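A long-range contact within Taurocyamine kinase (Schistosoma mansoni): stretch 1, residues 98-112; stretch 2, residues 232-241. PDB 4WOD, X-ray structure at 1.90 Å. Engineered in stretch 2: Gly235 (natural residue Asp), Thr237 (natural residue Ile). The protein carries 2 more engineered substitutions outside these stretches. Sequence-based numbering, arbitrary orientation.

Stretch 1, residues 98-112: NFGDLKSLSFTDLNT
Stretch 2 232-241: KGGGLTAVYK

The two stretches run antiparallel: Leu102 lies across from Lys241, Phe107 from Thr237, and Leu110 from Gly234, their CA atoms 6.5, 5.5 and 4.6 Å apart. Stretch 1 is loop and turn, with helical phi/psi at Leu102 (-59/-42) and Lys103 (-58/-32), extended from Leu105 to Asp109, and ends in a 3-10 segment at 110-112; stretch 2 is a glycine-rich loop leading into a helix that starts at Leu236, with engineered Gly235 at the N-cap position just before it.

The spacing is tightest at Gly234 (phi/psi -117/22), whose bare CA makes the hollow: an ideal CB would point toward stretch 1 and come within 2.8 Å of both Asp109 OD1 and Asn111 N. Leu110 N donates to Gly234 O (3.0 Å, nearly linear).

In the first turn of the helix, engineered Thr237 (chi1 m) accepts from Phe107 N through OG1 at 2.8 Å. Phe107 (m) lays one ring face against Leu236, CD2 to CD2 4.2 Å, while water 2 joins Phe107 O to Thr237 N.

The main bump is Tyr240 (t, chi2 80°), buried among Phe99, Leu102 and Leu105. Leu105 CD2 packs 3.4 Å from Tyr240 CE2, and the phenol satisfies its polar tip by donating from Tyr240 OH to Phe99 O (2.6 Å). Beside it, Lys241, extended beyond chi1 m, brings NZ 3.0 Å from both Leu102 O and Leu105 O, weak bonds that its long chain can reach.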

ATOM      1  N   ASN A  98      21.422  -7.314 -23.435  1.00 14.97           N
ATOM      2  CA  ASN A  98      21.845  -6.085 -24.113  1.00 22.25           C
ATOM      3  C   ASN A  98      22.034  -4.942 -23.119  1.00 19.45           C
ATOM      4  O   ASN A  98      21.044  -4.371 -22.621  1.00 18.18           O
ATOM      5  CB  ASN A  98      20.836  -5.674 -25.188  1.00 16.84           C
ATOM      6  CG  ASN A  98      21.211  -4.363 -25.874  1.00 24.57           C
ATOM      7  OD1 ASN A  98      22.379  -3.975 -25.903  1.00 23.56           O
ATOM      8  ND2 ASN A  98      20.209  -3.659 -26.397  1.00 26.88           N
ATOM      9  N   PHE A  99      23.302  -4.629 -22.840  1.00 18.30           N
ATOM     10  CA  PHE A  99      23.689  -3.567 -21.917  1.00 20.89           C
ATOM     11  C   PHE A  99      23.610  -2.207 -22.622  1.00 22.03           C
ATOM     12  O   PHE A  99      23.559  -1.156 -21.972  1.00 18.63           O
ATOM     13  CB  PHE A  99      25.111  -3.809 -21.341  1.00 16.47           C
ATOM     14  CG  PHE A  99      25.150  -4.839 -20.221  1.00 22.14           C
ATOM     15  CD1 PHE A  99      24.935  -4.464 -18.901  1.00 13.69           C
ATOM     16  CD2 PHE A  99      25.376  -6.184 -20.504  1.00 17.59           C
ATOM     17  CE1 PHE A  99      24.944  -5.402 -17.880  1.00 17.68           C
ATOM     18  CE2 PHE A  99      25.377  -7.138 -19.482  1.00 16.94           C
ATOM     19  CZ  PHE A  99      25.167  -6.733 -18.163  1.00 18.22           C
ATOM     20  N   GLY A 100      23.580  -2.237 -23.950  1.00 20.97           N
ATOM     21  CA  GLY A 100      23.482  -1.018 -24.740  1.00 23.37           C
ATOM     22  C   GLY A 100      24.818  -0.654 -25.371  1.00 28.85           C
ATOM     23  O   GLY A 100      25.827  -1.322 -25.151  1.00 26.50           O
ATOM     24  N   ASP A 101      24.826   0.416 -26.152  1.00 29.88           N
ATOM     25  CA  ASP A 101      26.056   0.933 -26.739  1.00 28.29           C
ATOM     26  C   ASP A 101      26.863   1.686 -25.692  1.00 30.26           C
ATOM     27  O   ASP A 101      26.642   2.878 -25.470  1.00 33.29           O
ATOM     28  CB  ASP A 101      25.722   1.850 -27.917  1.00 33.77           C
ATOM     29  CG  ASP A 101      26.935   2.243 -28.720  1.00 36.79           C
ATOM     30  OD1 ASP A 101      28.061   1.849 -28.353  1.00 39.86           O
ATOM     31  OD2 ASP A 101      26.756   2.973 -29.718  1.00 40.03           O
ATOM     32  N   LEU A 102      27.806   0.996 -25.059  1.00 31.01           N
ATOM     33  CA  LEU A 102      28.512   1.551 -23.910  1.00 25.06           C
ATOM     34  C   LEU A 102      29.247   2.847 -24.246  1.00 33.67           C
ATOM     35  O   LEU A 102      29.198   3.795 -23.475  1.00 32.79           O
ATOM     36  CB  LEU A 102      29.489   0.526 -23.334  1.00 27.13           C
ATOM     37  CG  LEU A 102      28.798  -0.729 -22.794  1.00 24.85           C
ATOM     38  CD1 LEU A 102      29.746  -1.588 -21.978  1.00 30.01           C
ATOM     39  CD2 LEU A 102      27.576  -0.357 -21.967  1.00 25.57           C
ATOM     40  N   LYS A 103      29.909   2.898 -25.395  1.00 27.82           N
ATOM     41  CA  LYS A 103      30.677   4.090 -25.765  1.00 34.99           C
ATOM     42  C   LYS A 103      29.828   5.380 -25.807  1.00 36.22           C
ATOM     43  O   LYS A 103      30.331   6.464 -25.510  1.00 37.27           O
ATOM     44  CB  LYS A 103      31.369   3.872 -27.119  1.00 36.04           C
ATOM     45  CG  LYS A 103      31.689   2.405 -27.431  1.00 42.73           C
ATOM     46  CD  LYS A 103      32.019   2.190 -28.913  1.00 48.91           C
ATOM     47  CE  LYS A 103      30.766   1.937 -29.736  1.00 50.08           C
ATOM     48  NZ  LYS A 103      31.053   1.546 -31.147  1.00 52.95           N
ATOM     49  N   SER A 104      28.545   5.263 -26.156  1.00 33.18           N
ATOM     50  CA  SER A 104      27.694   6.441 -26.323  1.00 33.82           C
ATOM     51  C   SER A 104      26.615   6.567 -25.238  1.00 36.81           C
ATOM     52  O   SER A 104      25.833   7.520 -25.227  1.00 34.53           O
ATOM     53  CB  SER A 104      27.023   6.415 -27.698  1.00 37.32           C
ATOM     54  OG  SER A 104      25.915   5.536 -27.696  1.00 35.98           O
ATOM     55  N   LEU A 105      26.563   5.602 -24.328  1.00 29.24           N
ATOM     56  CA  LEU A 105      25.535   5.620 -23.303  1.00 27.60           C
ATOM     57  C   LEU A 105      25.843   6.660 -22.233  1.00 23.42           C
ATOM     58  O   LEU A 105      26.980   6.775 -21.760  1.00 25.23           O
ATOM     59  CB  LEU A 105      25.392   4.246 -22.673  1.00 30.65           C
ATOM     60  CG  LEU A 105      24.410   4.157 -21.512  1.00 30.78           C
ATOM     61  CD1 LEU A 105      22.988   4.262 -22.013  1.00 29.91           C
ATOM     62  CD2 LEU A 105      24.625   2.861 -20.761  1.00 31.61           C
ATOM     63  N   SER A 106      24.821   7.412 -21.844  1.00 27.18           N
ATOM     64  CA  SER A 106      24.992   8.442 -20.836  1.00 25.16           C
ATOM     65  C   SER A 106      23.697   8.759 -20.091  1.00 26.99           C
ATOM     66  O   SER A 106      22.669   9.029 -20.705  1.00 32.81           O
ATOM     67  CB  SER A 106      25.537   9.716 -21.477  1.00 28.87           C
ATOM     68  OG  SER A 106      25.621  10.749 -20.523  1.00 36.12           O
ATOM     69  N   PHE A 107      23.779   8.722 -18.767  1.00 24.63           N
ATOM     70  CA  PHE A 107      22.695   9.111 -17.861  1.00 20.36           C
ATOM     71  C   PHE A 107      23.069  10.340 -17.037  1.00 18.83           C
ATOM     72  O   PHE A 107      24.218  10.468 -16.614  1.00 23.54           O
ATOM     73  CB  PHE A 107      22.382   7.975 -16.897  1.00 16.39           C
ATOM     74  CG  PHE A 107      21.800   6.776 -17.551  1.00 18.76           C
ATOM     75  CD1 PHE A 107      20.482   6.790 -18.000  1.00 18.31           C
ATOM     76  CD2 PHE A 107      22.551   5.638 -17.716  1.00 20.52           C
ATOM     77  CE1 PHE A 107      19.937   5.680 -18.598  1.00 20.85           C
ATOM     78  CE2 PHE A 107      22.008   4.517 -18.317  1.00 21.58           C
ATOM     79  CZ  PHE A 107      20.709   4.537 -18.758  1.00 19.94           C
ATOM     80  N   THR A 108      22.106  11.206 -16.747  1.00 21.69           N
ATOM     81  CA  THR A 108      22.403  12.369 -15.918  1.00 23.18           C
ATOM     82  C   THR A 108      22.825  11.881 -14.536  1.00 21.72           C
ATOM     83  O   THR A 108      22.390  10.813 -14.087  1.00 20.15           O
ATOM     84  CB  THR A 108      21.198  13.348 -15.809  1.00 21.94           C
ATOM     85  OG1 THR A 108      20.043  12.647 -15.326  1.00 24.15           O
ATOM     86  CG2 THR A 108      20.885  13.958 -17.166  1.00 22.86           C
ATOM     87  N   ASP A 109      23.709  12.628 -13.881  1.00 18.52           N
ATOM     88  CA  ASP A 109      24.114  12.279 -12.531  1.00 21.93           C
ATOM     89  C   ASP A 109      22.902  12.433 -11.623  1.00 21.58           C
ATOM     90  O   ASP A 109      22.228  13.466 -11.675  1.00 18.28           O
ATOM     91  CB  ASP A 109      25.257  13.157 -12.037  1.00 21.70           C
ATOM     92  CG  ASP A 109      25.869  12.624 -10.757  1.00 23.92           C
ATOM     93  OD1 ASP A 109      25.193  12.699  -9.708  1.00 22.87           O
ATOM     94  OD2 ASP A 109      27.020  12.109 -10.801  1.00 32.31           O
ATOM     95  N   LEU A 110      22.626  11.433 -10.782  1.00 14.76           N
ATOM     96  CA  LEU A 110      21.376  11.457 -10.022  1.00 14.64           C
ATOM     97  C   LEU A 110      21.365  12.511  -8.915  1.00 15.72           C
ATOM     98  O   LEU A 110      20.298  12.863  -8.388  1.00 18.20           O
ATOM     99  CB  LEU A 110      21.084  10.061  -9.442  1.00 16.87           C
ATOM    100  CG  LEU A 110      20.474   9.150 -10.512  1.00 15.47           C
ATOM    101  CD1 LEU A 110      20.283   7.690 -10.046  1.00 15.94           C
ATOM    102  CD2 LEU A 110      19.158   9.740 -11.010  1.00 16.85           C
ATOM    103  N   ASN A 111      22.531  13.035  -8.557  1.00 18.24           N
ATOM    104  CA  ASN A 111      22.559  14.082  -7.556  1.00 14.27           C
ATOM    105  C   ASN A 111      22.154  15.446  -8.126  1.00 17.63           C
ATOM    106  O   ASN A 111      21.999  16.420  -7.385  1.00 21.18           O
ATOM    107  CB  ASN A 111      23.930  14.141  -6.888  1.00 18.67           C
ATOM    108  CG  ASN A 111      23.928  13.386  -5.586  1.00 20.77           C
ATOM    109  OD1 ASN A 111      22.880  13.282  -4.940  1.00 20.23           O
ATOM    110  ND2 ASN A 111      25.059  12.815  -5.215  1.00 19.02           N
ATOM    111  N   THR A 112      21.938  15.496  -9.435  1.00 16.97           N
ATOM    112  CA  THR A 112      21.346  16.680 -10.056  1.00 19.59           C
ATOM    113  C   THR A 112      19.994  17.016  -9.404  1.00 20.44           C
ATOM    114  O   THR A 112      19.615  18.170  -9.316  1.00 16.74           O
ATOM    115  CB  THR A 112      21.152  16.473 -11.576  1.00 19.14           C
ATOM    116  OG1 THR A 112      22.407  16.115 -12.172  1.00 20.11           O
ATOM    117  CG2 THR A 112      20.607  17.740 -12.246  1.00 18.44           C
ATOM    118  N   LYS A 232      30.416   6.209  -4.060  1.00 22.28           N
ATOM    119  CA  LYS A 232      29.703   7.309  -3.435  1.00 19.98           C
ATOM    120  C   LYS A 232      29.169   8.217  -4.533  1.00 18.97           C
ATOM    121  O   LYS A 232      29.746   8.283  -5.624  1.00 21.46           O
ATOM    122  CB  LYS A 232      30.626   8.062  -2.478  1.00 23.24           C
ATOM    123  CG  LYS A 232      30.683   7.440  -1.086  1.00 29.02           C
ATOM    124  CD  LYS A 232      31.854   7.990  -0.277  1.00 46.44           C
ATOM    125  CE  LYS A 232      32.219   7.077   0.889  1.00 49.09           C
ATOM    126  NZ  LYS A 232      31.152   7.037   1.926  1.00 45.82           N
ATOM    127  N   GLY A 233      28.048   8.882  -4.268  1.00 23.32           N
ATOM    128  CA  GLY A 233      27.471   9.815  -5.219  1.00 21.11           C
ATOM    129  C   GLY A 233      26.464   9.188  -6.163  1.00 21.04           C
ATOM    130  O   GLY A 233      25.989   8.063  -5.936  1.00 20.11           O
ATOM    131  N   GLY A 234      26.157   9.913  -7.235  1.00 17.83           N
ATOM    132  CA  GLY A 234      25.105   9.540  -8.156  1.00 18.74           C
ATOM    133  C   GLY A 234      25.535   9.237  -9.587  1.00 20.22           C
ATOM    134  O   GLY A 234      24.707   9.310 -10.508  1.00 16.97           O
ATOM    135  N   GLY A 235      26.809   8.888  -9.778  1.00 18.52           N
ATOM    136  CA  GLY A 235      27.329   8.568 -11.102  1.00 17.18           C
ATOM    137  C   GLY A 235      26.882   7.195 -11.614  1.00 18.19           C
ATOM    138  O   GLY A 235      27.702   6.282 -11.742  1.00 19.74           O
ATOM    139  N   LEU A 236      25.590   7.044 -11.910  1.00 14.98           N
ATOM    140  CA  LEU A 236      25.050   5.776 -12.428  1.00 14.54           C
ATOM    141  C   LEU A 236      25.748   5.335 -13.715  1.00 22.40           C
ATOM    142  O   LEU A 236      25.988   4.148 -13.927  1.00 19.97           O
ATOM    143  CB  LEU A 236      23.538   5.886 -12.674  1.00 17.23           C
ATOM    144  CG  LEU A 236      22.853   4.671 -13.323  1.00 15.85           C
ATOM    145  CD1 LEU A 236      22.875   3.502 -12.369  1.00 18.20           C
ATOM    146  CD2 LEU A 236      21.420   4.971 -13.742  1.00 16.83           C
ATOM    147  N   THR A 237      26.081   6.295 -14.571  1.00 21.83           N
ATOM    148  CA  THR A 237      26.724   5.987 -15.848  1.00 20.65           C
ATOM    149  C   THR A 237      28.023   5.179 -15.711  1.00 20.00           C
ATOM    150  O   THR A 237      28.176   4.129 -16.347  1.00 21.66           O
ATOM    151  CB  THR A 237      27.028   7.287 -16.624  1.00 21.99           C
ATOM    152  OG1 THR A 237      25.788   7.900 -17.009  1.00 24.36           O
ATOM    153  CG2 THR A 237      27.862   6.971 -17.863  1.00 20.24           C
ATOM    154  N   ALA A 238      28.939   5.672 -14.880  1.00 17.83           N
ATOM    155  CA  ALA A 238      30.227   5.014 -14.625  1.00 20.00           C
ATOM    156  C   ALA A 238      30.041   3.657 -13.924  1.00 20.74           C
ATOM    157  O   ALA A 238      30.649   2.661 -14.310  1.00 19.88           O
ATOM    158  CB  ALA A 238      31.116   5.924 -13.788  1.00 17.05           C
ATOM    159  N   VAL A 239      29.186   3.626 -12.905  1.00 20.10           N
ATOM    160  CA  VAL A 239      28.928   2.391 -12.152  1.00 17.50           C
ATOM    161  C   VAL A 239      28.448   1.290 -13.095  1.00 18.83           C
ATOM    162  O   VAL A 239      28.935   0.154 -13.053  1.00 16.00           O
ATOM    163  CB  VAL A 239      27.876   2.611 -11.043  1.00 16.71           C
ATOM    164  CG1 VAL A 239      27.525   1.293 -10.339  1.00 15.95           C
ATOM    165  CG2 VAL A 239      28.371   3.630 -10.053  1.00 19.34           C
ATOM    166  N   TYR A 240      27.497   1.649 -13.950  1.00 17.85           N
ATOM    167  CA  TYR A 240      26.865   0.698 -14.862  1.00 19.92           C
ATOM    168  C   TYR A 240      27.818   0.246 -15.954  1.00 21.56           C
ATOM    169  O   TYR A 240      27.887  -0.937 -16.255  1.00 16.62           O
ATOM    170  CB  TYR A 240      25.615   1.311 -15.478  1.00 13.26           C
ATOM    171  CG  TYR A 240      24.918   0.477 -16.538  1.00 16.54           C
ATOM    172  CD1 TYR A 240      24.081  -0.574 -16.190  1.00 15.07           C
ATOM    173  CD2 TYR A 240      25.068   0.777 -17.883  1.00 16.58           C
ATOM    174  CE1 TYR A 240      23.416  -1.317 -17.154  1.00 14.37           C
ATOM    175  CE2 TYR A 240      24.427   0.037 -18.860  1.00 16.93           C
ATOM    176  CZ  TYR A 240      23.602  -1.013 -18.493  1.00 18.65           C
ATOM    177  OH  TYR A 240      22.957  -1.735 -19.469  1.00 17.02           O
ATOM    178  N   LYS A 241      28.541   1.194 -16.545  1.00 17.03           N
ATOM    179  CA  LYS A 241      29.552   0.862 -17.541  1.00 19.64           C
ATOM    180  C   LYS A 241      30.617  -0.050 -16.962  1.00 19.16           C
ATOM    181  O   LYS A 241      31.032  -1.005 -17.616  1.00 20.81           O
ATOM    182  CB  LYS A 241      30.212   2.124 -18.098  1.00 22.28           C
ATOM    183  CG  LYS A 241      29.435   2.775 -19.219  1.00 26.67           C
ATOM    184  CD  LYS A 241      30.160   4.008 -19.769  1.00 28.05           C
ATOM    185  CE  LYS A 241      29.195   4.852 -20.609  1.00 36.58           C
ATOM    186  NZ  LYS A 241      29.861   5.908 -21.453  1.00 37.17           N
TER
HETATM  187  O   HOH W   1      32.134   5.343 -22.884  1.00 44.95           O
HETATM  188  O   HOH W   2      25.310   9.213 -14.100  1.00 22.35           O
HETATM  189  O   HOH W   3      27.242  12.600  -7.683  1.00 24.34           O